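Local coordinates for protein probable uracil-DNA glycosylase (Acanthamoeba polyphaga mimivirus, PDB 5X55) that belongs to the uracil-DNA glycosylase superfamily, its modelled chain being built round a four-stranded parallel sheet flanked by helices, at residues Lys112-Cys117 against Glu169-Thr174; Ile164-Glu169 against Gln190-Gly195; Ile291-Gly296 against Gly352-His357; Ser330-Pro335 against Val340-Phe345. All coordinates share one frame; numbering follows the deposited sequence.

In the fold
Following the chain from its N-terminal side, contact 1 comes first: it joins the start of helix 114-117 to the turn that leads into helix 173-177, closing a loop of 51 residues. Contact 2 starts within that loop at strand 164-165 and closes beyond it, in the loop after strand 185-189, so the two cross; they share Glu169 and touch. Contact 3 lies on the opposite side of the chain's centre, where strand 291-295 of the parallel sheet receives helix 350-360, closing a loop of 55 residues. Contact 4, the hairpin of strands 328-332 and 338-342, falls wholly within that loop, and the two touch where Trp295 packs on Phe345.

Contact 1 (Lys112-Cys117 against Glu169-Thr174); sequences KSWIEC and ELLFNT
Glu169 reaches across to the backbone of Lys112, and, as a second touch, the indole of Trp114 meets Leu171. The glutamate CG stands beside the backbone N (chi1 -58°) and the chain then runs extended, which carries its carboxylate over to the other segment. There OE2 accepts the Lys112 N-H at 3.3 Å; the bond is long but nearly straight (169° at the hydrogen), and the donor arrives almost in line with the C-O bond. The Lys112 side chain slants past it, its CD 3.9 Å from Glu169 OE2, and the ammonium NZ stays 5.1 Å from that oxygen. A water bridges the backbones, giving a hydrogen to Glu169 OE2 and accepting one from Glu169 N; it also donates to Lys112 O.

Trp114 turns the benzene end of its indole toward Leu171. The leucine, with CG anti to the backbone N (chi1 177°), lies roughly perpendicular to the tryptophan side chain, and its CD2 touches Trp114 CH2 at 3.9 Å. The same methyl rests over one face of Phe172, toward the rim of the ring. The pyrrole N-H of Trp114 is used by Pro166 O, so a large, mostly apolar side chain can be buried here without wasting its polar atom.

Ser113 is the N-cap of helix 114-117, and its N bonds to Glu116 OE2 at 3.1 Å. Glu169 OE1 forms a salt bridge with Arg96. With Arg96, a backbone N-H and a water all as partners, the carboxylate is held firmly, and a positive neighbour probably favours its ionised form.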
loop_
_atom_site.group_PDB
_atom_site.type_symbol
_atom_site.label_atom_id
_atom_site.label_comp_id
_atom_site.label_asym_id
_atom_site.label_seq_id
_atom_site.Cartn_x
_atom_site.Cartn_y
_atom_site.Cartn_z
ATOM N N LYS A 112 4.142 -17.950 -8.403
ATOM C CA LYS A 112 3.007 -18.631 -9.000
ATOM C C LYS A 112 1.790 -17.709 -9.065
ATOM O O LYS A 112 1.581 -16.858 -8.193
ATOM C CB LYS A 112 2.667 -19.877 -8.186
ATOM C CG LYS A 112 3.741 -20.945 -8.193
ATOM C CD LYS A 112 3.838 -21.633 -6.827
ATOM C CE LYS A 112 2.515 -22.271 -6.407
ATOM N NZ LYS A 112 2.519 -22.713 -4.960
ATOM N N SER A 113 0.958 -17.911 -10.087
ATOM C CA SER A 113 -0.304 -17.190 -10.177
ATOM C C SER A 113 -1.329 -17.789 -9.218
ATOM O O SER A 113 -1.100 -18.809 -8.572
ATOM C CB SER A 113 -0.840 -17.202 -11.615
ATOM O OG SER A 113 -1.308 -18.493 -11.986
ATOM N N TRP A 114 -2.494 -17.147 -9.140
ATOM C CA TRP A 114 -3.548 -17.628 -8.254
ATOM C C TRP A 114 -3.981 -19.048 -8.602
ATOM O O TRP A 114 -4.093 -19.905 -7.715
ATOM C CB TRP A 114 -4.730 -16.669 -8.290
ATOM C CG TRP A 114 -4.442 -15.438 -7.498
ATOM C CD1 TRP A 114 -3.654 -14.383 -7.878
ATOM C CD2 TRP A 114 -4.901 -15.143 -6.178
ATOM N NE1 TRP A 114 -3.600 -13.449 -6.875
ATOM C CE2 TRP A 114 -4.368 -13.881 -5.824
ATOM C CE3 TRP A 114 -5.719 -15.816 -5.261
ATOM C CZ2 TRP A 114 -4.621 -13.280 -4.588
ATOM C CZ3 TRP A 114 -5.976 -15.215 -4.033
ATOM C CH2 TRP A 114 -5.421 -13.954 -3.708
ATOM N N ILE A 115 -4.229 -19.321 -9.888
ATOM C CA ILE A 115 -4.694 -20.653 -10.266
ATOM C C ILE A 115 -3.598 -21.709 -10.078
ATOM O O ILE A 115 -3.905 -22.901 -9.955
ATOM C CB ILE A 115 -5.255 -20.638 -11.709
ATOM C CG1 ILE A 115 -6.039 -21.920 -11.993
ATOM C CG2 ILE A 115 -4.158 -20.438 -12.742
ATOM C CD1 ILE A 115 -7.195 -22.159 -11.020
ATOM N N GLU A 116 -2.329 -21.307 -10.004
ATOM C CA GLU A 116 -1.275 -22.269 -9.686
ATOM C C GLU A 116 -1.206 -22.572 -8.187
ATOM O O GLU A 116 -1.057 -23.741 -7.807
ATOM C CB GLU A 116 0.069 -21.762 -10.213
ATOM C CG GLU A 116 -0.026 -21.330 -11.676
ATOM C CD GLU A 116 1.310 -20.949 -12.303
ATOM O OE1 GLU A 116 1.553 -21.322 -13.471
ATOM O OE2 GLU A 116 2.116 -20.270 -11.640
ATOM N N CYS A 117 -1.328 -21.545 -7.320
ATOM C CA CYS A 117 -1.329 -21.759 -5.867
ATOM C C CYS A 117 -2.582 -22.468 -5.388
ATOM O O CYS A 117 -2.551 -23.132 -4.347
ATOM C CB CYS A 117 -1.235 -20.437 -5.095
ATOM S SG CYS A 117 0.255 -19.515 -5.373
ATOM N N GLU A 169 1.632 -15.040 -3.490
ATOM C CA GLU A 169 2.803 -14.932 -2.637
ATOM C C GLU A 169 3.242 -13.488 -2.449
ATOM O O GLU A 169 4.077 -13.223 -1.577
ATOM C CB GLU A 169 3.962 -15.754 -3.205
ATOM C CG GLU A 169 3.653 -17.247 -3.378
ATOM C CD GLU A 169 4.823 -18.023 -3.990
ATOM O OE1 GLU A 169 5.715 -18.462 -3.215
ATOM O OE2 GLU A 169 4.864 -18.173 -5.238
ATOM N N LEU A 170 2.697 -12.552 -3.230
ATOM C CA LEU A 170 2.956 -11.130 -3.036
ATOM C C LEU A 170 1.778 -10.380 -2.424
ATOM O O LEU A 170 1.912 -9.188 -2.126
ATOM C CB LEU A 170 3.329 -10.481 -4.363
ATOM C CG LEU A 170 4.503 -11.130 -5.069
ATOM C CD1 LEU A 170 4.742 -10.425 -6.398
ATOM C CD2 LEU A 170 5.717 -11.033 -4.165
ATOM N N LEU A 171 0.640 -11.048 -2.227
ATOM C CA LEU A 171 -0.587 -10.376 -1.805
ATOM C C LEU A 171 -0.389 -9.534 -0.546
ATOM O O LEU A 171 -0.876 -8.398 -0.449
ATOM C CB LEU A 171 -1.676 -11.422 -1.564
ATOM C CG LEU A 171 -2.991 -10.835 -1.052
ATOM C CD1 LEU A 171 -3.567 -9.917 -2.115
ATOM C CD2 LEU A 171 -3.966 -11.937 -0.679
ATOM N N PHE A 172 0.294 -10.089 0.447
ATOM C CA PHE A 172 0.469 -9.430 1.733
ATOM C C PHE A 172 1.920 -8.988 1.928
ATOM O O PHE A 172 2.430 -8.981 3.052
ATOM C CB PHE A 172 0.022 -10.354 2.865
ATOM C CG PHE A 172 -1.467 -10.616 2.914
ATOM C CD1 PHE A 172 -2.381 -9.581 2.789
ATOM C CD2 PHE A 172 -1.950 -11.913 3.108
ATOM C CE1 PHE A 172 -3.774 -9.828 2.847
ATOM C CE2 PHE A 172 -3.324 -12.175 3.166
ATOM C CZ PHE A 172 -4.242 -11.116 3.042
ATOM N N ASN A 173 2.573 -8.614 0.825
ATOM C CA ASN A 173 4.013 -8.354 0.790
ATOM C C ASN A 173 4.463 -7.384 1.879
ATOM O O ASN A 173 5.429 -7.651 2.611
ATOM C CB ASN A 173 4.381 -7.802 -0.588
ATOM C CG ASN A 173 5.734 -8.257 -1.057
ATOM O OD1 ASN A 173 6.383 -9.099 -0.431
ATOM N ND2 ASN A 173 6.165 -7.721 -2.186
ATOM N N THR A 174 3.799 -6.231 1.978
ATOM C CA THR A 174 4.225 -5.231 2.953
ATOM C C THR A 174 4.105 -5.755 4.378
ATOM O O THR A 174 4.963 -5.470 5.221
ATOM C CB THR A 174 3.425 -3.946 2.784
ATOM O OG1 THR A 174 3.509 -3.528 1.418
ATOM C CG2 THR A 174 4.026 -2.849 3.650
HETATM O O HOH W 1 2.573 -16.270 -6.013
#

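Contact 2 (Ile164-Glu169 against Gln190-Gly195); sequences IVPYPE and QDPYPG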
loop_
_atom_site.group_PDB
_atom_site.type_symbol
_atom_site.label_atom_id
_atom_site.label_comp_id
_atom_site.label_asym_id
_atom_site.label_seq_id
_atom_site.Cartn_x
_atom_site.Cartn_y
_atom_site.Cartn_z
ATOM N N ILE A 164 -6.149 -12.520 -11.332
ATOM C CA ILE A 164 -5.988 -11.643 -10.184
ATOM C C ILE A 164 -4.526 -11.256 -10.023
ATOM O O ILE A 164 -3.629 -12.090 -10.181
ATOM C CB ILE A 164 -6.520 -12.349 -8.933
ATOM C CG1 ILE A 164 -8.003 -12.688 -9.134
ATOM C CG2 ILE A 164 -6.233 -11.513 -7.698
ATOM C CD1 ILE A 164 -8.646 -13.393 -7.948
ATOM N N VAL A 165 -4.282 -9.974 -9.754
ATOM C CA VAL A 165 -2.960 -9.436 -9.443
ATOM C C VAL A 165 -3.104 -8.641 -8.149
ATOM O O VAL A 165 -4.202 -8.136 -7.858
ATOM C CB VAL A 165 -2.406 -8.567 -10.585
ATOM C CG1 VAL A 165 -2.226 -9.393 -11.855
ATOM C CG2 VAL A 165 -3.319 -7.334 -10.839
ATOM N N PRO A 166 -2.066 -8.555 -7.302
ATOM C CA PRO A 166 -0.789 -9.265 -7.441
ATOM C C PRO A 166 -0.942 -10.764 -7.174
ATOM O O PRO A 166 -1.990 -11.165 -6.671
ATOM C CB PRO A 166 0.089 -8.612 -6.371
ATOM C CG PRO A 166 -0.895 -8.244 -5.290
ATOM C CD PRO A 166 -2.120 -7.765 -6.056
ATOM N N TYR A 167 0.085 -11.558 -7.510
ATOM C CA TYR A 167 0.067 -12.992 -7.256
ATOM C C TYR A 167 0.049 -13.258 -5.751
ATOM O O TYR A 167 0.443 -12.400 -4.953
ATOM C CB TYR A 167 1.270 -13.659 -7.915
ATOM C CG TYR A 167 1.169 -13.723 -9.432
ATOM C CD1 TYR A 167 -0.001 -13.355 -10.086
ATOM C CD2 TYR A 167 2.237 -14.163 -10.205
ATOM C CE1 TYR A 167 -0.099 -13.417 -11.448
ATOM C CE2 TYR A 167 2.147 -14.227 -11.582
ATOM C CZ TYR A 167 0.976 -13.848 -12.195
ATOM O OH TYR A 167 0.870 -13.897 -13.559
ATOM N N PRO A 168 -0.441 -14.433 -5.339
ATOM C CA PRO A 168 -0.758 -14.619 -3.917
ATOM C C PRO A 168 0.464 -14.622 -3.010
ATOM O O PRO A 168 0.351 -14.212 -1.853
ATOM C CB PRO A 168 -1.514 -15.959 -3.886
ATOM C CG PRO A 168 -1.332 -16.568 -5.193
ATOM C CD PRO A 168 -0.940 -15.541 -6.176
ATOM N N GLU A 169 1.632 -15.040 -3.490
ATOM C CA GLU A 169 2.803 -14.932 -2.637
ATOM C C GLU A 169 3.242 -13.488 -2.449
ATOM O O GLU A 169 4.077 -13.223 -1.577
ATOM C CB GLU A 169 3.962 -15.754 -3.205
ATOM C CG GLU A 169 3.653 -17.247 -3.378
ATOM C CD GLU A 169 4.823 -18.023 -3.990
ATOM O OE1 GLU A 169 5.715 -18.462 -3.215
ATOM O OE2 GLU A 169 4.864 -18.173 -5.238
ATOM N N GLN A 190 -4.684 3.171 -3.583
ATOM C CA GLN A 190 -6.077 2.819 -3.794
ATOM C C GLN A 190 -6.147 1.407 -4.358
ATOM O O GLN A 190 -6.302 0.452 -3.594
ATOM C CB GLN A 190 -6.727 3.839 -4.711
ATOM C CG GLN A 190 -8.218 3.683 -4.852
ATOM C CD GLN A 190 -8.819 4.812 -5.690
ATOM O OE1 GLN A 190 -9.285 5.810 -5.151
ATOM N NE2 GLN A 190 -8.812 4.649 -7.012
ATOM N N ASP A 191 -5.980 1.250 -5.670
ATOM C CA ASP A 191 -5.988 -0.071 -6.286
ATOM C C ASP A 191 -4.583 -0.459 -6.778
ATOM O O ASP A 191 -3.740 0.412 -7.028
ATOM C CB ASP A 191 -7.004 -0.105 -7.448
ATOM C CG ASP A 191 -8.429 0.260 -6.995
ATOM O OD1 ASP A 191 -8.935 1.357 -7.345
ATOM O OD2 ASP A 191 -9.040 -0.545 -6.252
ATOM N N PRO A 192 -4.280 -1.757 -6.887
ATOM C CA PRO A 192 -2.981 -2.156 -7.440
ATOM C C PRO A 192 -2.899 -1.776 -8.912
ATOM O O PRO A 192 -3.919 -1.576 -9.582
ATOM C CB PRO A 192 -2.942 -3.680 -7.259
ATOM C CG PRO A 192 -4.154 -4.046 -6.415
ATOM C CD PRO A 192 -5.142 -2.920 -6.593
ATOM N N TYR A 193 -1.661 -1.645 -9.401
ATOM C CA TYR A 193 -1.458 -1.384 -10.821
ATOM C C TYR A 193 -2.091 -2.506 -11.628
ATOM O O TYR A 193 -1.910 -3.687 -11.287
ATOM C CB TYR A 193 0.015 -1.280 -11.190
ATOM C CG TYR A 193 0.724 -0.113 -10.568
ATOM C CD1 TYR A 193 0.290 1.187 -10.783
ATOM C CD2 TYR A 193 1.839 -0.313 -9.765
ATOM C CE1 TYR A 193 0.957 2.275 -10.200
ATOM C CE2 TYR A 193 2.518 0.757 -9.189
ATOM C CZ TYR A 193 2.077 2.044 -9.407
ATOM O OH TYR A 193 2.750 3.098 -8.819
ATOM N N PRO A 194 -2.866 -2.185 -12.674
ATOM C CA PRO A 194 -3.459 -3.243 -13.511
ATOM C C PRO A 194 -2.533 -3.731 -14.611
ATOM O O PRO A 194 -2.798 -4.796 -15.189
ATOM C CB PRO A 194 -4.712 -2.561 -14.103
ATOM C CG PRO A 194 -4.268 -1.119 -14.265
ATOM C CD PRO A 194 -3.325 -0.836 -13.069
ATOM N N GLY A 195 -1.462 -2.993 -14.910
ATOM C CA GLY A 195 -0.649 -3.258 -16.079
ATOM C C GLY A 195 0.369 -4.356 -15.862
ATOM O O GLY A 195 0.537 -4.887 -14.765
#
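Val165 is the residue most buried by this contact, and it meets the loop 190-195 through one methyl. Its CG1 stands beside the backbone N (chi1 -62°), which puts CG2 between the backbone N and the carbonyl carbon, and CG2 approaches Tyr193 O at 3.9 Å. A compact, beta-branched side chain suits a strand end that lies against a loop backbone. Pro192 is the main partner from the other segment. Its CG lies 4.3 Å from Val165 O and 4.3 Å from Pro166 CD, so the two proline rings touch lightly, one carbon to one carbon. The peptide bond before Pro166 is cis, a geometry that proline tolerates well and that turns the chain sharply just after the strand. No hydrogen bond crosses between the segments; they are joined by van der Waals contact. The sequence of 190-195 recalls the GQDPY signature of an active-site loop in family-1 uracil-DNA glycosylases.

Around this, Val165 bonds through its backbone to Thr260, as strand 164-165 pairs antiparallel with strand 260-261. The loop leaves strand 185-189 of the parallel sheet; Pro194 and Gly195 bond through their backbones to Asn263 and Tyr203, and Tyr193 OH to Phe209 O.

Contact 3 (Ile291-Gly296 against Gly352-His357); sequences IFVAWG and GKINEH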
loop_
_atom_site.group_PDB
_atom_site.type_symbol
_atom_site.label_atom_id
_atom_site.label_comp_id
_atom_site.label_asym_id
_atom_site.label_seq_id
_atom_site.Cartn_x
_atom_site.Cartn_y
_atom_site.Cartn_z
ATOM N N ILE A 291 2.534 7.692 11.640
ATOM C CA ILE A 291 2.340 8.751 10.661
ATOM C C ILE A 291 1.515 8.199 9.504
ATOM O O ILE A 291 1.904 7.204 8.879
ATOM C CB ILE A 291 3.677 9.317 10.172
ATOM C CG1 ILE A 291 4.471 9.826 11.378
ATOM C CG2 ILE A 291 3.412 10.420 9.147
ATOM C CD1 ILE A 291 5.947 10.012 11.120
ATOM N N PHE A 292 0.381 8.842 9.225
ATOM C CA PHE A 292 -0.487 8.504 8.105
ATOM C C PHE A 292 -0.349 9.572 7.029
ATOM O O PHE A 292 -0.530 10.768 7.300
ATOM C CB PHE A 292 -1.954 8.379 8.547
ATOM C CG PHE A 292 -2.252 7.117 9.301
ATOM C CD1 PHE A 292 -1.979 7.023 10.655
ATOM C CD2 PHE A 292 -2.787 6.006 8.643
ATOM C CE1 PHE A 292 -2.233 5.851 11.362
ATOM C CE2 PHE A 292 -3.048 4.813 9.334
ATOM C CZ PHE A 292 -2.763 4.736 10.702
ATOM N N VAL A 293 -0.023 9.136 5.816
ATOM C CA VAL A 293 0.133 10.007 4.658
ATOM C C VAL A 293 -1.051 9.766 3.736
ATOM O O VAL A 293 -1.238 8.647 3.241
ATOM C CB VAL A 293 1.460 9.736 3.937
ATOM C CG1 VAL A 293 1.571 10.599 2.724
ATOM C CG2 VAL A 293 2.609 9.971 4.867
ATOM N N ALA A 294 -1.857 10.810 3.513
ATOM C CA ALA A 294 -3.083 10.712 2.725
ATOM C C ALA A 294 -2.897 11.470 1.410
ATOM O O ALA A 294 -2.990 12.701 1.367
ATOM C CB ALA A 294 -4.280 11.249 3.513
ATOM N N TRP A 295 -2.640 10.733 0.331
ATOM C CA TRP A 295 -2.509 11.317 -0.994
ATOM C C TRP A 295 -3.807 11.054 -1.777
ATOM O O TRP A 295 -4.068 9.922 -2.207
ATOM C CB TRP A 295 -1.292 10.736 -1.701
ATOM C CG TRP A 295 0.067 11.108 -1.110
ATOM C CD1 TRP A 295 0.392 12.227 -0.385
ATOM C CD2 TRP A 295 1.282 10.340 -1.227
ATOM N NE1 TRP A 295 1.739 12.200 -0.048
ATOM C CE2 TRP A 295 2.300 11.053 -0.553
ATOM C CE3 TRP A 295 1.601 9.119 -1.842
ATOM C CZ2 TRP A 295 3.606 10.585 -0.470
ATOM C CZ3 TRP A 295 2.917 8.655 -1.765
ATOM C CH2 TRP A 295 3.897 9.387 -1.076
ATOM N N GLY A 296 -4.612 12.102 -1.969
ATOM C CA GLY A 296 -5.887 11.974 -2.639
ATOM C C GLY A 296 -7.049 11.790 -1.671
ATOM O O GLY A 296 -6.889 11.513 -0.477
ATOM N N GLY A 352 9.950 15.485 4.284
ATOM C CA GLY A 352 10.438 16.381 5.316
ATOM C C GLY A 352 9.534 16.388 6.533
ATOM O O GLY A 352 10.007 16.355 7.669
ATOM N N LYS A 353 8.219 16.386 6.312
ATOM C CA LYS A 353 7.289 16.342 7.436
ATOM C C LYS A 353 7.384 15.017 8.195
ATOM O O LYS A 353 7.349 15.003 9.437
ATOM C CB LYS A 353 5.863 16.600 6.942
ATOM C CG LYS A 353 5.733 17.943 6.289
ATOM C CD LYS A 353 4.424 18.638 6.586
ATOM C CE LYS A 353 3.277 18.026 5.817
ATOM N NZ LYS A 353 2.054 18.902 5.893
ATOM N N ILE A 354 7.501 13.892 7.471
ATOM C CA ILE A 354 7.717 12.609 8.142
ATOM C C ILE A 354 8.982 12.658 8.992
ATOM O O ILE A 354 9.012 12.188 10.138
ATOM C CB ILE A 354 7.792 11.469 7.115
ATOM C CG1 ILE A 354 6.442 11.257 6.435
ATOM C CG2 ILE A 354 8.305 10.186 7.791
ATOM C CD1 ILE A 354 6.524 10.429 5.157
ATOM N N ASN A 355 10.054 13.205 8.418
ATOM C CA ASN A 355 11.332 13.291 9.109
ATOM C C ASN A 355 11.202 14.083 10.395
ATOM O O ASN A 355 11.687 13.662 11.453
ATOM C CB ASN A 355 12.367 13.957 8.206
ATOM C CG ASN A 355 12.854 13.050 7.110
ATOM O OD1 ASN A 355 12.630 11.834 7.136
ATOM N ND2 ASN A 355 13.563 13.633 6.144
ATOM N N GLU A 356 10.581 15.257 10.307
ATOM C CA GLU A 356 10.492 16.115 11.475
ATOM C C GLU A 356 9.649 15.470 12.559
ATOM O O GLU A 356 10.000 15.554 13.737
ATOM C CB GLU A 356 9.947 17.488 11.091
ATOM C CG GLU A 356 10.871 18.272 10.158
ATOM C CD GLU A 356 12.353 18.189 10.563
ATOM O OE1 GLU A 356 12.704 18.595 11.695
ATOM O OE2 GLU A 356 13.169 17.697 9.746
ATOM N N HIS A 357 8.555 14.788 12.186
ATOM C CA HIS A 357 7.734 14.154 13.216
ATOM C C HIS A 357 8.478 13.006 13.896
ATOM O O HIS A 357 8.475 12.897 15.133
ATOM C CB HIS A 357 6.416 13.666 12.626
ATOM C CG HIS A 357 5.453 13.163 13.659
ATOM N ND1 HIS A 357 4.595 13.999 14.346
ATOM C CD2 HIS A 357 5.238 11.918 14.147
ATOM C CE1 HIS A 357 3.879 13.284 15.196
ATOM N NE2 HIS A 357 4.247 12.020 15.091
#
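Ile291 packs against both Ile354 and His357, and this corner is the tight part of the contact. Its CG1 and CD1 each come within 3.6 Å of His357 CD2, the isoleucine and histidine side chains sliding past each other in opposite directions. CD1 also lies 4.1 Å from Ile354 CG2, the two isoleucines slanting across one another. His357 gets there because its CG is anti to the backbone N (chi1 -173°), which swings the ring off the helix toward the strand. Further along the strand the contact thins. Val293 touches the helix through CG2, 4.0 Å from Ile354 CD1, while its CG1 turns to a face of the Trp295 ring. Beta-branched residues favour the extended backbone of a strand and present compact apolar surface to the helix.

The helix runs nearly antiparallel to the strand (168°), with their axes 10.1 Å apart, as expected for a helix lying on a sheet. Its other flank is looser and more open to solvent: Glu356 is exposed, and the CB of Asn355 leaves the helix away from the strand, its OD1 hydrogen-bonding to Trp368 NE1.

No hydrogen bond joins the segments, so the match of apolar surfaces carries the contact. The one polar ring at the tight corner is provided for: His357 NE2 bonds to Asp289 OD2, which probably fixes its rotation, and the ring stacks on Tyr312; the carboxylate may also favour a protonated imidazole.

Contact 4 (Ser330-Pro335 against Val340-Phe345); sequences SMSYGP and VTYPSF
A beta hairpin, strands 328-332 and 338-342, holds this contact, and Ser330 and Val340 form an antiparallel hydrogen-bonded pair in it. Ser330 N bonds to Val340 O at 2.9 Å. The return bond, Val340 N to Ser330 O, is also 2.9 Å and nearly straight at the hydrogen (174°). Segments 330-332 and 340-342 run at 126° to each other, a strong twist.

Side chains add to the backbone pair diagonally. Val340 CG2 meets Ser332 CB at 3.7 Å, and the Tyr342 ring passes Ser330 with CE2 3.9 Å from Ser330 CB. A small serine fits where a ring passes close by the strand, and its OG, anti to the backbone N (chi1 180°), is turned to His300 ND1, with which it hydrogen-bonds. Valine, beta-branched, suits the extended backbone of its strand.

His300 is also met edge-to-face by Tyr342, so helix 297-303 borders this face of the hairpin; Gln304, just past that helix, bonds to Met331 O and Tyr333 N. Beyond strand 338-342 the chain leads on to Phe345, which stacks on His350 at the start of helix 350-360 and touches helix 219-230.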
loop_
_atom_site.group_PDB
_atom_site.type_symbol
_atom_site.label_atom_id
_atom_site.label_comp_id
_atom_site.label_asym_id
_atom_site.label_seq_id
_atom_site.Cartn_x
_atom_site.Cartn_y
_atom_site.Cartn_z
ATOM N N SER A 330 -11.741 17.606 -0.387
ATOM C CA SER A 330 -12.061 16.329 0.221
ATOM C C SER A 330 -13.004 16.535 1.393
ATOM O O SER A 330 -12.854 17.486 2.169
ATOM C CB SER A 330 -10.792 15.616 0.688
ATOM O OG SER A 330 -11.097 14.377 1.287
ATOM N N MET A 331 -13.955 15.613 1.526
ATOM C CA MET A 331 -14.964 15.707 2.571
ATOM C C MET A 331 -14.312 15.513 3.933
ATOM O O MET A 331 -13.613 14.523 4.172
ATOM C CB MET A 331 -16.059 14.672 2.336
ATOM C CG MET A 331 -17.168 14.693 3.385
ATOM S SD MET A 331 -17.965 16.303 3.588
ATOM C CE MET A 331 -18.957 16.381 2.094
ATOM N N SER A 332 -14.502 16.482 4.807
ATOM C CA SER A 332 -14.019 16.408 6.176
ATOM C C SER A 332 -15.212 16.020 7.023
ATOM O O SER A 332 -16.143 16.818 7.210
ATOM C CB SER A 332 -13.412 17.728 6.636
ATOM O OG SER A 332 -12.851 17.582 7.927
ATOM N N TYR A 333 -15.199 14.777 7.488
ATOM C CA TYR A 333 -16.317 14.199 8.209
ATOM C C TYR A 333 -16.369 14.722 9.643
ATOM O O TYR A 333 -15.430 15.340 10.157
ATOM C CB TYR A 333 -16.215 12.677 8.199
ATOM C CG TYR A 333 -16.279 12.064 6.815
ATOM C CD1 TYR A 333 -17.502 11.691 6.263
ATOM C CD2 TYR A 333 -15.119 11.847 6.062
ATOM C CE1 TYR A 333 -17.585 11.133 4.998
ATOM C CE2 TYR A 333 -15.194 11.277 4.785
ATOM C CZ TYR A 333 -16.442 10.923 4.265
ATOM O OH TYR A 333 -16.560 10.356 3.006
ATOM N N GLY A 334 -17.492 14.459 10.292
ATOM C CA GLY A 334 -17.682 14.838 11.669
ATOM C C GLY A 334 -19.094 15.307 11.966
ATOM O O GLY A 334 -20.062 14.974 11.261
ATOM N N PRO A 335 -19.234 16.088 13.040
ATOM C CA PRO A 335 -20.568 16.591 13.409
ATOM C C PRO A 335 -21.141 17.518 12.362
ATOM O O PRO A 335 -22.366 17.585 12.195
ATOM C CB PRO A 335 -20.311 17.331 14.734
ATOM C CG PRO A 335 -18.913 16.915 15.171
ATOM C CD PRO A 335 -18.175 16.628 13.911
ATOM N N VAL A 340 -13.143 20.359 2.460
ATOM C CA VAL A 340 -11.989 21.190 2.773
ATOM C C VAL A 340 -10.969 21.053 1.646
ATOM O O VAL A 340 -10.868 20.009 0.992
ATOM C CB VAL A 340 -11.388 20.799 4.139
ATOM C CG1 VAL A 340 -10.106 21.582 4.437
ATOM C CG2 VAL A 340 -12.425 21.024 5.224
ATOM N N THR A 341 -10.225 22.125 1.406
ATOM C CA THR A 341 -9.196 22.150 0.378
ATOM C C THR A 341 -7.844 21.844 1.013
ATOM O O THR A 341 -7.509 22.389 2.064
ATOM C CB THR A 341 -9.180 23.506 -0.329
ATOM O OG1 THR A 341 -10.433 23.688 -0.992
ATOM C CG2 THR A 341 -8.096 23.549 -1.378
ATOM N N TYR A 342 -7.088 20.950 0.385
ATOM C CA TYR A 342 -5.758 20.509 0.778
ATOM C C TYR A 342 -4.788 20.801 -0.352
ATOM O O TYR A 342 -5.183 20.796 -1.523
ATOM C CB TYR A 342 -5.746 19.011 1.112
ATOM C CG TYR A 342 -6.713 18.702 2.222
ATOM C CD1 TYR A 342 -6.317 18.761 3.545
ATOM C CD2 TYR A 342 -8.045 18.405 1.947
ATOM C CE1 TYR A 342 -7.215 18.501 4.569
ATOM C CE2 TYR A 342 -8.950 18.152 2.964
ATOM C CZ TYR A 342 -8.530 18.205 4.274
ATOM O OH TYR A 342 -9.425 17.961 5.294
ATOM N N PRO A 343 -3.523 21.075 -0.031
ATOM C CA PRO A 343 -2.576 21.536 -1.054
ATOM C C PRO A 343 -2.247 20.463 -2.079
ATOM O O PRO A 343 -2.501 19.271 -1.887
ATOM C CB PRO A 343 -1.330 21.912 -0.240
ATOM C CG PRO A 343 -1.466 21.156 1.052
ATOM C CD PRO A 343 -2.944 21.121 1.328
ATOM N N SER A 344 -1.667 20.918 -3.190
ATOM C CA SER A 344 -1.209 20.017 -4.234
ATOM C C SER A 344 -0.020 19.181 -3.760
ATOM O O SER A 344 0.799 19.615 -2.945
ATOM C CB SER A 344 -0.808 20.794 -5.490
ATOM O OG SER A 344 0.355 21.554 -5.262
ATOM N N PHE A 345 0.078 17.975 -4.320
ATOM C CA PHE A 345 1.144 17.059 -3.944
ATOM C C PHE A 345 2.515 17.703 -4.089
ATOM O O PHE A 345 3.356 17.593 -3.190
ATOM C CB PHE A 345 1.068 15.787 -4.794
ATOM C CG PHE A 345 2.169 14.805 -4.486
ATOM C CD1 PHE A 345 3.405 14.887 -5.140
ATOM C CD2 PHE A 345 1.987 13.839 -3.497
ATOM C CE1 PHE A 345 4.423 13.993 -4.826
ATOM C CE2 PHE A 345 2.997 12.948 -3.173
ATOM C CZ PHE A 345 4.215 13.016 -3.845
#